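Local coordinates for protein neuraminidase (Influenza A virus, PDB 4GDJ) that forms a neuraminidase-like beta-propeller of a bat influenza virus, with a putative active site so diverged that release of terminal sialic acid is uncertain, at residues F54-A59 against L79-I84; P98-S103 against N117-N122; Y203-L208 against Q335-W340; L293-D298 against T305-Y310. All coordinates share one frame; numbering follows the deposited sequence.

Contact 1 of 4, residues F54-A59 against L79-I84; sequences FKFFIA and LYKTPI
Residues F54-A59 and L79-T82 pair as antiparallel neighbours, the two middle strands of a four-stranded propeller blade. K55 faces T82 and F57 faces Y80 in hydrogen-bonded pairs, each with two backbone bonds. F56 lies opposite K81 in a non-hydrogen-bonded pair.

On the face with F56, the aliphatic chain of K81 runs beside that phenylalanine in the same direction. K81 CG lies over one face of the F56 ring, while L79 CD1 meets the ring at its edge. K81 is extended throughout (chi1 161°) and continues to F54. There K81 CE lies 3.5 Å from F54 CD2, and K81 NZ sits 4.2 Å from the centroid of the F54 ring, 6° off the ring normal. This is a cation-pi contact. W111 of the next blade offers K81 a second one.

The other face carries K55, F57, Y80 and T82. K55 NZ hydrogen-bonds S86 O, and I84 CD1 packs 3.6 Å from K55 CG. The F57 and Y80 rings are nearly parallel but barely overlap; Y80 CB lies over the F57 face, 3.4 Å from F57 CZ. T82 OG1, hydrogen-bonded to S93, lies in the F57 ring plane at its edge, 3.2 Å from F57 CE1.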
loop_
_atom_site.group_PDB
_atom_site.type_symbol
_atom_site.label_atom_id
_atom_site.label_comp_id
_atom_site.label_asym_id
_atom_site.label_seq_id
_atom_site.Cartn_x
_atom_site.Cartn_y
_atom_site.Cartn_z
ATOM N N PHE A 54 11.284 -6.119 -7.635
ATOM C CA PHE A 54 10.775 -5.530 -8.880
ATOM C C PHE A 54 9.859 -4.356 -8.610
ATOM O O PHE A 54 9.245 -4.275 -7.545
ATOM C CB PHE A 54 10.040 -6.578 -9.692
ATOM C CG PHE A 54 10.886 -7.741 -10.027
ATOM C CD1 PHE A 54 11.039 -8.777 -9.127
ATOM C CD2 PHE A 54 11.572 -7.786 -11.229
ATOM C CE1 PHE A 54 11.850 -9.865 -9.444
ATOM C CE2 PHE A 54 12.381 -8.871 -11.541
ATOM C CZ PHE A 54 12.523 -9.891 -10.648
ATOM N N LYS A 55 9.842 -3.435 -9.573
ATOM C CA LYS A 55 8.850 -2.387 -9.650
ATOM C C LYS A 55 7.739 -2.902 -10.525
ATOM O O LYS A 55 7.981 -3.300 -11.681
ATOM C CB LYS A 55 9.401 -1.106 -10.274
ATOM C CG LYS A 55 10.222 -0.281 -9.334
ATOM C CD LYS A 55 10.908 0.893 -10.052
ATOM C CE LYS A 55 11.897 0.427 -11.113
ATOM N NZ LYS A 55 12.377 1.560 -11.945
ATOM N N PHE A 56 6.535 -2.911 -9.954
ATOM C CA PHE A 56 5.305 -3.188 -10.692
ATOM C C PHE A 56 4.604 -1.853 -10.888
ATOM O O PHE A 56 4.526 -1.054 -9.954
ATOM C CB PHE A 56 4.408 -4.147 -9.914
ATOM C CG PHE A 56 4.922 -5.557 -9.854
ATOM C CD1 PHE A 56 5.823 -5.935 -8.882
ATOM C CD2 PHE A 56 4.491 -6.515 -10.772
ATOM C CE1 PHE A 56 6.324 -7.239 -8.829
ATOM C CE2 PHE A 56 4.979 -7.814 -10.724
ATOM C CZ PHE A 56 5.885 -8.180 -9.729
ATOM N N PHE A 57 4.100 -1.589 -12.096
ATOM C CA PHE A 57 3.501 -0.302 -12.367
ATOM C C PHE A 57 2.522 -0.364 -13.530
ATOM O O PHE A 57 2.572 -1.267 -14.349
ATOM C CB PHE A 57 4.562 0.769 -12.646
ATOM C CG PHE A 57 5.383 0.503 -13.864
ATOM C CD1 PHE A 57 6.469 -0.355 -13.803
ATOM C CD2 PHE A 57 5.055 1.075 -15.074
ATOM C CE1 PHE A 57 7.222 -0.623 -14.911
ATOM C CE2 PHE A 57 5.810 0.799 -16.217
ATOM C CZ PHE A 57 6.897 -0.042 -16.125
ATOM N N ILE A 58 1.620 0.598 -13.545
ATOM C CA ILE A 58 0.722 0.809 -14.650
ATOM C C ILE A 58 1.354 1.747 -15.661
ATOM O O ILE A 58 1.630 2.925 -15.366
ATOM C CB ILE A 58 -0.614 1.407 -14.195
ATOM C CG1 ILE A 58 -1.261 0.532 -13.117
ATOM C CG2 ILE A 58 -1.534 1.557 -15.411
ATOM C CD1 ILE A 58 -1.592 -0.854 -13.566
ATOM N N ALA A 59 1.586 1.224 -16.861
ATOM C CA ALA A 59 2.135 2.027 -17.947
ATOM C C ALA A 59 0.984 2.566 -18.784
ATOM O O ALA A 59 0.116 1.814 -19.199
ATOM C CB ALA A 59 3.046 1.170 -18.838
ATOM N N LEU A 79 -0.307 -3.413 -16.759
ATOM C CA LEU A 79 0.641 -3.718 -15.703
ATOM C C LEU A 79 1.943 -4.150 -16.343
ATOM O O LEU A 79 1.954 -5.011 -17.213
ATOM C CB LEU A 79 0.100 -4.850 -14.840
ATOM C CG LEU A 79 1.056 -5.351 -13.762
ATOM C CD1 LEU A 79 1.377 -4.253 -12.738
ATOM C CD2 LEU A 79 0.438 -6.541 -13.098
ATOM N N TYR A 80 3.029 -3.514 -15.926
ATOM C CA TYR A 80 4.388 -3.861 -16.328
ATOM C C TYR A 80 5.228 -4.125 -15.079
ATOM O O TYR A 80 4.869 -3.744 -13.972
ATOM C CB TYR A 80 5.057 -2.698 -17.079
ATOM C CG TYR A 80 4.792 -2.642 -18.564
ATOM C CD1 TYR A 80 3.574 -2.251 -19.051
ATOM C CD2 TYR A 80 5.785 -2.968 -19.470
ATOM C CE1 TYR A 80 3.332 -2.210 -20.415
ATOM C CE2 TYR A 80 5.564 -2.911 -20.832
ATOM C CZ TYR A 80 4.335 -2.542 -21.294
ATOM O OH TYR A 80 4.116 -2.496 -22.654
ATOM N N LYS A 81 6.370 -4.748 -15.291
ATOM C CA LYS A 81 7.289 -5.103 -14.227
ATOM C C LYS A 81 8.740 -4.843 -14.689
ATOM O O LYS A 81 9.109 -5.109 -15.836
ATOM C CB LYS A 81 7.035 -6.569 -13.893
ATOM C CG LYS A 81 8.079 -7.292 -13.185
ATOM C CD LYS A 81 7.766 -8.749 -13.157
ATOM C CE LYS A 81 8.986 -9.547 -12.712
ATOM N NZ LYS A 81 8.688 -10.968 -12.412
ATOM N N THR A 82 9.559 -4.314 -13.789
ATOM C CA THR A 82 10.931 -3.954 -14.111
ATOM C C THR A 82 11.821 -4.237 -12.925
ATOM O O THR A 82 11.459 -3.895 -11.796
ATOM C CB THR A 82 11.074 -2.445 -14.336
ATOM O OG1 THR A 82 10.134 -2.005 -15.313
ATOM C CG2 THR A 82 12.479 -2.113 -14.787
ATOM N N PRO A 83 13.006 -4.804 -13.169
ATOM C CA PRO A 83 14.011 -4.947 -12.097
ATOM C C PRO A 83 14.278 -3.622 -11.412
ATOM O O PRO A 83 14.416 -2.570 -12.056
ATOM C CB PRO A 83 15.263 -5.407 -12.841
ATOM C CG PRO A 83 14.737 -6.054 -14.106
ATOM C CD PRO A 83 13.483 -5.321 -14.464
ATOM N N ILE A 84 14.335 -3.669 -10.095
ATOM C CA ILE A 84 14.411 -2.470 -9.276
ATOM C C ILE A 84 15.578 -1.538 -9.678
ATOM O O ILE A 84 15.436 -0.293 -9.650
ATOM C CB ILE A 84 14.458 -2.863 -7.797
ATOM C CG1 ILE A 84 14.239 -1.658 -6.885
ATOM C CG2 ILE A 84 15.787 -3.535 -7.486
ATOM C CD1 ILE A 84 13.126 -0.749 -7.341
#

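Contact 2 of 4, residues P98-S103 against N117-N122; sequences PGRSSS and NGRDRN
P98 makes the first, slight touch with N117: its CB is 4.2 Å from N117 ND2. G99 follows with its CA 4.2 Å from N117 CG. G99 takes backbone angles that are readily open only to glycine.

R100 carries the contact. Its CG stands between the backbone N and the carbonyl carbon (chi1 67°), and a bend at chi3 turns the guanidinium toward the N117-R119 backbone. NH1 donates to G118 O in the carbonyl plane, and the acceptor lies near the guanidinium plane. The modelled length from R100 NH1 to G118 O, 2.5 Å, is doubtfully short. NH2 adds a weak bond to the same oxygen. N117 OD1 lies over one face of the guanidinium, and R119 NH1 over the opposite face, 3.1 Å from R100 NH2. The two guanidinium planes are 12° apart. R100 NH2 lies over a face of the R119 group, so two like charges come close at the surface, with no bond between them.

The chain then enters strand 101-106, the first of a new blade, which pairs with 111-117. There S101 OG bonds S116 OG. Across the blade boundary, R43 and Y45 of strand 39-48 bond R100 O and S102 OG.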
loop_
_atom_site.group_PDB
_atom_site.type_symbol
_atom_site.label_atom_id
_atom_site.label_comp_id
_atom_site.label_asym_id
_atom_site.label_seq_id
_atom_site.Cartn_x
_atom_site.Cartn_y
_atom_site.Cartn_z
ATOM N N PRO A 98 -3.236 -6.214 -19.350
ATOM C CA PRO A 98 -3.909 -4.918 -19.413
ATOM C C PRO A 98 -4.633 -4.666 -18.095
ATOM O O PRO A 98 -5.142 -5.620 -17.490
ATOM C CB PRO A 98 -4.931 -5.111 -20.546
ATOM C CG PRO A 98 -4.480 -6.320 -21.271
ATOM C CD PRO A 98 -3.883 -7.195 -20.231
ATOM N N GLY A 99 -4.680 -3.417 -17.657
ATOM C CA GLY A 99 -5.454 -3.074 -16.481
ATOM C C GLY A 99 -5.047 -1.743 -15.914
ATOM O O GLY A 99 -4.032 -1.162 -16.330
ATOM N N ARG A 100 -5.796 -1.283 -14.915
ATOM C CA ARG A 100 -5.594 0.051 -14.395
ATOM C C ARG A 100 -5.285 0.093 -12.902
ATOM O O ARG A 100 -4.935 1.137 -12.397
ATOM C CB ARG A 100 -6.811 0.915 -14.690
ATOM C CG ARG A 100 -8.032 0.478 -13.950
ATOM C CD ARG A 100 -9.148 1.507 -14.109
ATOM N NE ARG A 100 -9.643 1.486 -15.471
ATOM C CZ ARG A 100 -10.601 0.663 -15.892
ATOM N NH1 ARG A 100 -11.174 -0.184 -15.035
ATOM N NH2 ARG A 100 -11.001 0.694 -17.160
ATOM N N SER A 101 -5.427 -1.015 -12.197
ATOM C CA SER A 101 -4.833 -1.126 -10.887
ATOM C C SER A 101 -4.324 -2.544 -10.715
ATOM O O SER A 101 -4.671 -3.427 -11.485
ATOM C CB SER A 101 -5.830 -0.739 -9.789
ATOM O OG SER A 101 -6.823 -1.714 -9.573
ATOM N N SER A 102 -3.493 -2.772 -9.701
ATOM C CA SER A 102 -2.896 -4.071 -9.535
ATOM C C SER A 102 -2.354 -4.371 -8.129
ATOM O O SER A 102 -2.306 -3.513 -7.225
ATOM C CB SER A 102 -1.749 -4.225 -10.544
ATOM O OG SER A 102 -0.595 -3.520 -10.138
ATOM N N SER A 103 -2.001 -5.633 -7.965
ATOM C CA SER A 103 -1.287 -6.103 -6.789
ATOM C C SER A 103 -0.481 -7.302 -7.260
ATOM O O SER A 103 -0.810 -7.923 -8.259
ATOM C CB SER A 103 -2.248 -6.433 -5.651
ATOM O OG SER A 103 -1.552 -6.739 -4.465
ATOM N N ASN A 117 -9.836 -4.383 -14.485
ATOM C CA ASN A 117 -10.125 -3.794 -15.775
ATOM C C ASN A 117 -11.646 -3.765 -15.958
ATOM O O ASN A 117 -12.401 -4.285 -15.122
ATOM C CB ASN A 117 -9.469 -4.607 -16.897
ATOM C CG ASN A 117 -9.220 -3.790 -18.150
ATOM O OD1 ASN A 117 -9.362 -2.577 -18.147
ATOM N ND2 ASN A 117 -8.811 -4.457 -19.220
ATOM N N GLY A 118 -12.089 -3.148 -17.036
ATOM C CA GLY A 118 -13.515 -3.066 -17.322
ATOM C C GLY A 118 -14.096 -1.865 -16.601
ATOM O O GLY A 118 -13.363 -1.141 -15.926
ATOM N N ARG A 119 -15.401 -1.650 -16.729
ATOM C CA ARG A 119 -16.058 -0.512 -16.070
ATOM C C ARG A 119 -17.349 -0.910 -15.338
ATOM O O ARG A 119 -18.123 -1.796 -15.784
ATOM C CB ARG A 119 -16.420 0.552 -17.097
ATOM C CG ARG A 119 -15.306 0.948 -18.027
ATOM C CD ARG A 119 -14.363 1.970 -17.412
ATOM N NE ARG A 119 -13.591 2.664 -18.448
ATOM C CZ ARG A 119 -12.507 3.403 -18.221
ATOM N NH1 ARG A 119 -12.038 3.557 -16.983
ATOM N NH2 ARG A 119 -11.883 3.987 -19.241
ATOM N N ASP A 120 -17.591 -0.235 -14.224
ATOM C CA ASP A 120 -18.869 -0.352 -13.527
ATOM C C ASP A 120 -19.167 -1.767 -13.151
ATOM O O ASP A 120 -18.324 -2.439 -12.567
ATOM C CB ASP A 120 -19.987 0.160 -14.416
ATOM C CG ASP A 120 -19.714 1.550 -14.917
ATOM O OD1 ASP A 120 -19.103 2.332 -14.144
ATOM O OD2 ASP A 120 -20.089 1.848 -16.080
ATOM N N ARG A 121 -20.358 -2.237 -13.521
ATOM C CA ARG A 121 -20.820 -3.499 -13.032
ATOM C C ARG A 121 -20.106 -4.588 -13.781
ATOM O O ARG A 121 -20.129 -5.747 -13.368
ATOM C CB ARG A 121 -22.335 -3.625 -13.222
ATOM C CG ARG A 121 -23.126 -2.553 -12.473
ATOM C CD ARG A 121 -24.620 -2.770 -12.564
ATOM N NE ARG A 121 -24.999 -4.125 -12.175
ATOM C CZ ARG A 121 -26.251 -4.564 -12.106
ATOM N NH1 ARG A 121 -27.266 -3.752 -12.397
ATOM N NH2 ARG A 121 -26.491 -5.822 -11.746
ATOM N N ASN A 122 -19.455 -4.229 -14.884
ATOM C CA ASN A 122 -18.698 -5.239 -15.624
ATOM C C ASN A 122 -17.201 -5.189 -15.329
ATOM O O ASN A 122 -16.449 -5.985 -15.866
ATOM C CB ASN A 122 -18.983 -5.143 -17.109
ATOM C CG ASN A 122 -20.455 -5.394 -17.408
ATOM O OD1 ASN A 122 -21.037 -6.370 -16.910
ATOM N ND2 ASN A 122 -21.078 -4.482 -18.155
#

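Contact 3 of 4, residues Y203-L208 against Q335-W340; sequences YTINNL and QRVCFW
Q335 CG lies anti to its carbonyl carbon (chi1 -70°) and the chain runs on extended, which carries the amide across to the turn at I205-N206. The I205 and Q335 side chains run antiparallel alongside one another. OE1 of Q335 accepts from N206 N at 2.9 Å. The donor lies in the amide carbonyl plane, on a lone pair, with a C=O...N angle of 134°. The same OE1 is 3.8 Å from I205 CG2.

The other end of the amide uses a water. Q335 NE2 donates to water 1 at 3.0 Å. That water also accepts from N207 N at 2.9 Å and donates to T204 OG1 at 2.9 Å. T204 OG1 in turn donates to L208 O, which also takes the N-H of I205. The glutamine thus grips the tight hairpin turn between strands 200-205 and 208-214, where N206 and N207 both have a left-handed backbone.

In the propeller, these two strands begin one blade. Q335 and V337 lead into strand 338-343, in the blade that includes strand 20-25, so the contact joins two different blades.

Deeper in, V337 supplies the apolar part. Its CG2 meets I205 CD1 at 4.1 Å, the two side chains roughly perpendicular. Its CG1 is 4.4 Å from Y203 CG; the Y203 hydroxyl is bound to E274.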
loop_
_atom_site.group_PDB
_atom_site.type_symbol
_atom_site.label_atom_id
_atom_site.label_comp_id
_atom_site.label_asym_id
_atom_site.label_seq_id
_atom_site.Cartn_x
_atom_site.Cartn_y
_atom_site.Cartn_z
ATOM N N TYR A 203 1.922 -5.222 5.425
ATOM C CA TYR A 203 3.125 -6.002 5.682
ATOM C C TYR A 203 2.710 -7.052 6.675
ATOM O O TYR A 203 1.622 -6.997 7.209
ATOM C CB TYR A 203 4.285 -5.144 6.239
ATOM C CG TYR A 203 3.968 -4.578 7.580
ATOM C CD1 TYR A 203 3.239 -3.402 7.706
ATOM C CD2 TYR A 203 4.368 -5.237 8.727
ATOM C CE1 TYR A 203 2.927 -2.898 8.921
ATOM C CE2 TYR A 203 4.065 -4.731 9.968
ATOM C CZ TYR A 203 3.361 -3.570 10.060
ATOM O OH TYR A 203 3.039 -3.095 11.302
ATOM N N THR A 204 3.571 -8.031 6.913
ATOM C CA THR A 204 3.261 -9.059 7.885
ATOM C C THR A 204 4.418 -9.256 8.858
ATOM O O THR A 204 5.572 -9.280 8.465
ATOM C CB THR A 204 2.916 -10.401 7.209
ATOM O OG1 THR A 204 2.523 -11.356 8.194
ATOM C CG2 THR A 204 4.058 -10.939 6.402
ATOM N N ILE A 205 4.061 -9.390 10.125
ATOM C CA ILE A 205 4.997 -9.761 11.184
ATOM C C ILE A 205 4.287 -10.733 12.124
ATOM O O ILE A 205 3.181 -10.464 12.582
ATOM C CB ILE A 205 5.446 -8.547 11.967
ATOM C CG1 ILE A 205 6.340 -7.676 11.097
ATOM C CG2 ILE A 205 6.196 -8.983 13.225
ATOM C CD1 ILE A 205 6.764 -6.385 11.772
ATOM N N ASN A 206 4.893 -11.893 12.352
ATOM C CA ASN A 206 4.351 -12.877 13.292
ATOM C C ASN A 206 2.969 -13.402 12.904
ATOM O O ASN A 206 2.069 -13.490 13.731
ATOM C CB ASN A 206 4.319 -12.290 14.696
ATOM C CG ASN A 206 5.715 -12.162 15.307
ATOM O OD1 ASN A 206 6.628 -12.935 14.986
ATOM N ND2 ASN A 206 5.883 -11.181 16.188
ATOM N N ASN A 207 2.832 -13.765 11.641
ATOM C CA ASN A 207 1.547 -14.153 11.045
ATOM C C ASN A 207 0.327 -13.260 11.392
ATOM O O ASN A 207 -0.822 -13.680 11.251
ATOM C CB ASN A 207 1.245 -15.642 11.301
ATOM C CG ASN A 207 2.236 -16.570 10.599
ATOM O OD1 ASN A 207 2.931 -16.176 9.655
ATOM N ND2 ASN A 207 2.303 -17.811 11.061
ATOM N N LEU A 208 0.578 -12.023 11.800
ATOM C CA LEU A 208 -0.447 -10.984 11.696
ATOM C C LEU A 208 -0.213 -10.219 10.403
ATOM O O LEU A 208 0.936 -9.996 9.987
ATOM C CB LEU A 208 -0.347 -10.013 12.858
ATOM C CG LEU A 208 -1.608 -9.734 13.663
ATOM C CD1 LEU A 208 -2.345 -11.026 14.035
ATOM C CD2 LEU A 208 -1.224 -8.970 14.906
ATOM N N GLN A 335 11.866 -10.101 11.256
ATOM C CA GLN A 335 11.363 -9.910 9.891
ATOM C C GLN A 335 11.637 -8.490 9.407
ATOM O O GLN A 335 11.378 -7.528 10.111
ATOM C CB GLN A 335 9.869 -10.218 9.823
ATOM C CG GLN A 335 9.579 -11.710 9.989
ATOM C CD GLN A 335 8.102 -12.020 10.195
ATOM O OE1 GLN A 335 7.603 -12.013 11.334
ATOM N NE2 GLN A 335 7.395 -12.302 9.092
ATOM N N ARG A 336 12.180 -8.367 8.213
ATOM C CA ARG A 336 12.388 -7.051 7.616
ATOM C C ARG A 336 11.116 -6.364 7.100
ATOM O O ARG A 336 10.153 -7.013 6.669
ATOM C CB ARG A 336 13.424 -7.138 6.502
ATOM C CG ARG A 336 14.733 -6.443 6.903
ATOM C CD ARG A 336 15.906 -6.898 6.061
ATOM N NE ARG A 336 16.169 -6.037 4.907
ATOM C CZ ARG A 336 16.467 -6.490 3.690
ATOM N NH1 ARG A 336 16.527 -7.800 3.453
ATOM N NH2 ARG A 336 16.705 -5.633 2.697
ATOM N N VAL A 337 11.133 -5.033 7.171
ATOM C CA VAL A 337 10.085 -4.175 6.631
ATOM C C VAL A 337 10.776 -3.022 5.955
ATOM O O VAL A 337 11.676 -2.406 6.533
ATOM C CB VAL A 337 9.196 -3.564 7.707
ATOM C CG1 VAL A 337 7.985 -2.898 7.061
ATOM C CG2 VAL A 337 8.743 -4.595 8.654
ATOM N N CYS A 338 10.331 -2.720 4.745
ATOM C CA CYS A 338 10.833 -1.612 3.960
ATOM C C CYS A 338 9.686 -0.801 3.405
ATOM O O CYS A 338 8.529 -1.206 3.514
ATOM C CB CYS A 338 11.676 -2.123 2.805
ATOM S SG CYS A 338 12.980 -3.272 3.294
ATOM N N PHE A 339 9.996 0.351 2.832
ATOM C CA PHE A 339 8.978 1.144 2.178
ATOM C C PHE A 339 9.507 1.740 0.910
ATOM O O PHE A 339 10.725 1.916 0.755
ATOM C CB PHE A 339 8.354 2.193 3.116
ATOM C CG PHE A 339 9.262 3.339 3.492
ATOM C CD1 PHE A 339 9.395 4.429 2.653
ATOM C CD2 PHE A 339 9.900 3.367 4.757
ATOM C CE1 PHE A 339 10.198 5.509 3.021
ATOM C CE2 PHE A 339 10.684 4.467 5.149
ATOM C CZ PHE A 339 10.854 5.519 4.286
ATOM N N TRP A 340 8.582 1.968 -0.017
ATOM C CA TRP A 340 8.834 2.685 -1.254
ATOM C C TRP A 340 8.119 4.034 -1.201
ATOM O O TRP A 340 7.151 4.230 -0.467
ATOM C CB TRP A 340 8.419 1.849 -2.495
ATOM C CG TRP A 340 7.006 1.307 -2.419
ATOM C CD1 TRP A 340 6.619 0.062 -2.051
ATOM C CD2 TRP A 340 5.811 2.035 -2.691
ATOM N NE1 TRP A 340 5.248 -0.044 -2.096
ATOM C CE2 TRP A 340 4.730 1.155 -2.475
ATOM C CE3 TRP A 340 5.552 3.331 -3.115
ATOM C CZ2 TRP A 340 3.434 1.535 -2.659
ATOM C CZ3 TRP A 340 4.261 3.717 -3.311
ATOM C CH2 TRP A 340 3.208 2.828 -3.073
HETATM O O HOH W 1 4.496 -13.079 9.372
#

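Contact 4 of 4, residues L293-D298 against T305-Y310; sequences LEQIPD and TVSLSY
L293 and Y310 exchange two backbone hydrogen bonds, the tighter from Y310 N to L293 O at 2.7 Å. Further along, Q295 N donates to L308 O at 2.8 Å, in a nearly straight bond (176° at the hydrogen). Q295 O accepts from S307 N at 3.0 Å.

Weaker CA-H...O contacts add to these. CA of S309 points at L293 O, 3.1 Å away, and CA of V306 at Q295 O.

Beyond the strand ends, water 2 accepts from D298 N and donates to T305 O, tying the two arms together.

The pairing is that of a beta hairpin, strands 289-296 and 308-313, at the surface of the propeller. Nearest CA atoms pair Q295 with L308 and I296 with V306, so the register skips S307, whose psi is -21°.

Apolar contacts differ between the two faces. On one, V306 has CG1 anti to its N (chi1 169°) and CG2 anti to its carbonyl carbon. This sets V306 CG2 across the E294 chain, 4.0 Å from E294 CB. E294 CG also packs on S309 CB. On the other, L293 CD1 reaches Y310 CD2 at 4.0 Å, and the Y310 hydroxyl goes on to bond W21 N. The P297 ring rests against S307, its CG 3.6 Å from S307 CB.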
loop_
_atom_site.group_PDB
_atom_site.type_symbol
_atom_site.label_atom_id
_atom_site.label_comp_id
_atom_site.label_asym_id
_atom_site.label_seq_id
_atom_site.Cartn_x
_atom_site.Cartn_y
_atom_site.Cartn_z
ATOM N N LEU A 293 9.408 11.069 8.925
ATOM C CA LEU A 293 9.147 9.847 9.679
ATOM C C LEU A 293 9.246 10.133 11.168
ATOM O O LEU A 293 10.239 10.720 11.631
ATOM C CB LEU A 293 10.185 8.793 9.352
ATOM C CG LEU A 293 10.386 8.460 7.886
ATOM C CD1 LEU A 293 11.510 7.468 7.740
ATOM C CD2 LEU A 293 9.119 7.866 7.326
ATOM N N GLU A 294 8.238 9.711 11.921
ATOM C CA GLU A 294 8.205 9.919 13.364
ATOM C C GLU A 294 7.964 8.627 14.084
ATOM O O GLU A 294 7.025 7.893 13.748
ATOM C CB GLU A 294 7.110 10.929 13.748
ATOM C CG GLU A 294 7.376 12.324 13.248
ATOM C CD GLU A 294 6.314 13.311 13.660
ATOM O OE1 GLU A 294 5.108 13.019 13.506
ATOM O OE2 GLU A 294 6.695 14.388 14.148
ATOM N N GLN A 295 8.818 8.349 15.073
ATOM C CA GLN A 295 8.701 7.163 15.910
ATOM C C GLN A 295 7.879 7.461 17.174
ATOM O O GLN A 295 8.065 8.515 17.820
ATOM C CB GLN A 295 10.090 6.669 16.283
ATOM C CG GLN A 295 10.102 5.349 17.022
ATOM C CD GLN A 295 11.522 4.947 17.482
ATOM O OE1 GLN A 295 12.047 3.910 17.087
ATOM N NE2 GLN A 295 12.141 5.795 18.296
ATOM N N ILE A 296 6.944 6.559 17.492
ATOM C CA ILE A 296 6.053 6.691 18.631
ATOM C C ILE A 296 6.175 5.427 19.484
ATOM O O ILE A 296 5.564 4.415 19.173
ATOM C CB ILE A 296 4.595 6.870 18.181
ATOM C CG1 ILE A 296 4.416 8.170 17.404
ATOM C CG2 ILE A 296 3.678 6.899 19.376
ATOM C CD1 ILE A 296 3.137 8.187 16.588
ATOM N N PRO A 297 6.992 5.464 20.553
ATOM C CA PRO A 297 7.247 4.219 21.297
ATOM C C PRO A 297 5.997 3.525 21.845
ATOM O O PRO A 297 5.960 2.292 21.875
ATOM C CB PRO A 297 8.183 4.664 22.440
ATOM C CG PRO A 297 8.919 5.843 21.872
ATOM C CD PRO A 297 7.833 6.572 21.042
ATOM N N ASP A 298 4.967 4.253 22.239
ATOM C CA ASP A 298 3.848 3.545 22.843
ATOM C C ASP A 298 2.842 3.048 21.796
ATOM O O ASP A 298 1.768 2.582 22.154
ATOM C CB ASP A 298 3.138 4.433 23.857
ATOM C CG ASP A 298 4.023 4.737 25.080
ATOM O OD1 ASP A 298 5.110 4.135 25.183
ATOM O OD2 ASP A 298 3.619 5.565 25.921
ATOM N N THR A 305 3.225 10.510 21.483
ATOM C CA THR A 305 4.472 11.184 21.852
ATOM C C THR A 305 5.614 10.668 20.998
ATOM O O THR A 305 5.845 9.478 20.915
ATOM C CB THR A 305 4.782 10.940 23.356
ATOM O OG1 THR A 305 3.736 11.547 24.129
ATOM C CG2 THR A 305 6.145 11.528 23.750
ATOM N N VAL A 306 6.337 11.589 20.383
ATOM C CA VAL A 306 7.377 11.255 19.440
ATOM C C VAL A 306 8.743 11.222 20.116
ATOM O O VAL A 306 9.101 12.131 20.833
ATOM C CB VAL A 306 7.307 12.257 18.248
ATOM C CG1 VAL A 306 8.501 12.164 17.328
ATOM C CG2 VAL A 306 6.010 12.003 17.454
ATOM N N SER A 307 9.500 10.167 19.862
ATOM C CA SER A 307 10.821 10.006 20.445
ATOM C C SER A 307 11.943 10.314 19.472
ATOM O O SER A 307 13.065 10.591 19.859
ATOM C CB SER A 307 10.979 8.563 20.891
ATOM O OG SER A 307 10.808 7.683 19.789
ATOM N N LEU A 308 11.653 10.253 18.189
ATOM C CA LEU A 308 12.686 10.345 17.176
ATOM C C LEU A 308 11.971 10.734 15.872
ATOM O O LEU A 308 10.873 10.233 15.604
ATOM C CB LEU A 308 13.415 9.005 17.089
ATOM C CG LEU A 308 14.192 8.673 15.811
ATOM C CD1 LEU A 308 15.407 9.567 15.577
ATOM C CD2 LEU A 308 14.609 7.236 15.877
ATOM N N SER A 309 12.516 11.703 15.138
ATOM C CA SER A 309 11.964 12.046 13.848
ATOM C C SER A 309 13.020 12.223 12.791
ATOM O O SER A 309 14.135 12.620 13.102
ATOM C CB SER A 309 11.081 13.280 13.956
ATOM O OG SER A 309 11.789 14.394 14.346
ATOM N N TYR A 310 12.677 11.876 11.545
ATOM C CA TYR A 310 13.548 12.086 10.384
ATOM C C TYR A 310 12.891 13.075 9.446
ATOM O O TYR A 310 11.651 13.106 9.323
ATOM C CB TYR A 310 13.747 10.844 9.517
ATOM C CG TYR A 310 14.496 9.658 10.044
ATOM C CD1 TYR A 310 14.739 9.465 11.402
ATOM C CD2 TYR A 310 14.979 8.722 9.165
ATOM C CE1 TYR A 310 15.412 8.337 11.849
ATOM C CE2 TYR A 310 15.658 7.607 9.600
ATOM C CZ TYR A 310 15.880 7.414 10.939
ATOM O OH TYR A 310 16.579 6.282 11.339
HETATM O O HOH W 2 5.003 7.289 22.529
#

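How the contacts relate
The four contacts are spread over one beta-propeller. Contacts 1, 2 and 3 follow in series along the chain, while contact 4 falls between the two segments of contact 3. Contacts 1 and 2 have centres about 17 Å apart and touch: I58 and L79 pack on the crossing from strand 94-98 to strand 101-106, so one blade meets the next. Contacts 3 and 4 have centres about 19 Å apart and touch through F339 CZ and L293 CD1, 4.0 Å. Contacts 2 and 4 lie on opposite sides of the chain's centre, about 38 Å between centres. Contacts 1 and 4 each pair strands within their own blade. Contact 2 lies at the entry to a blade, and contact 3 joins two blades not consecutive along the chain.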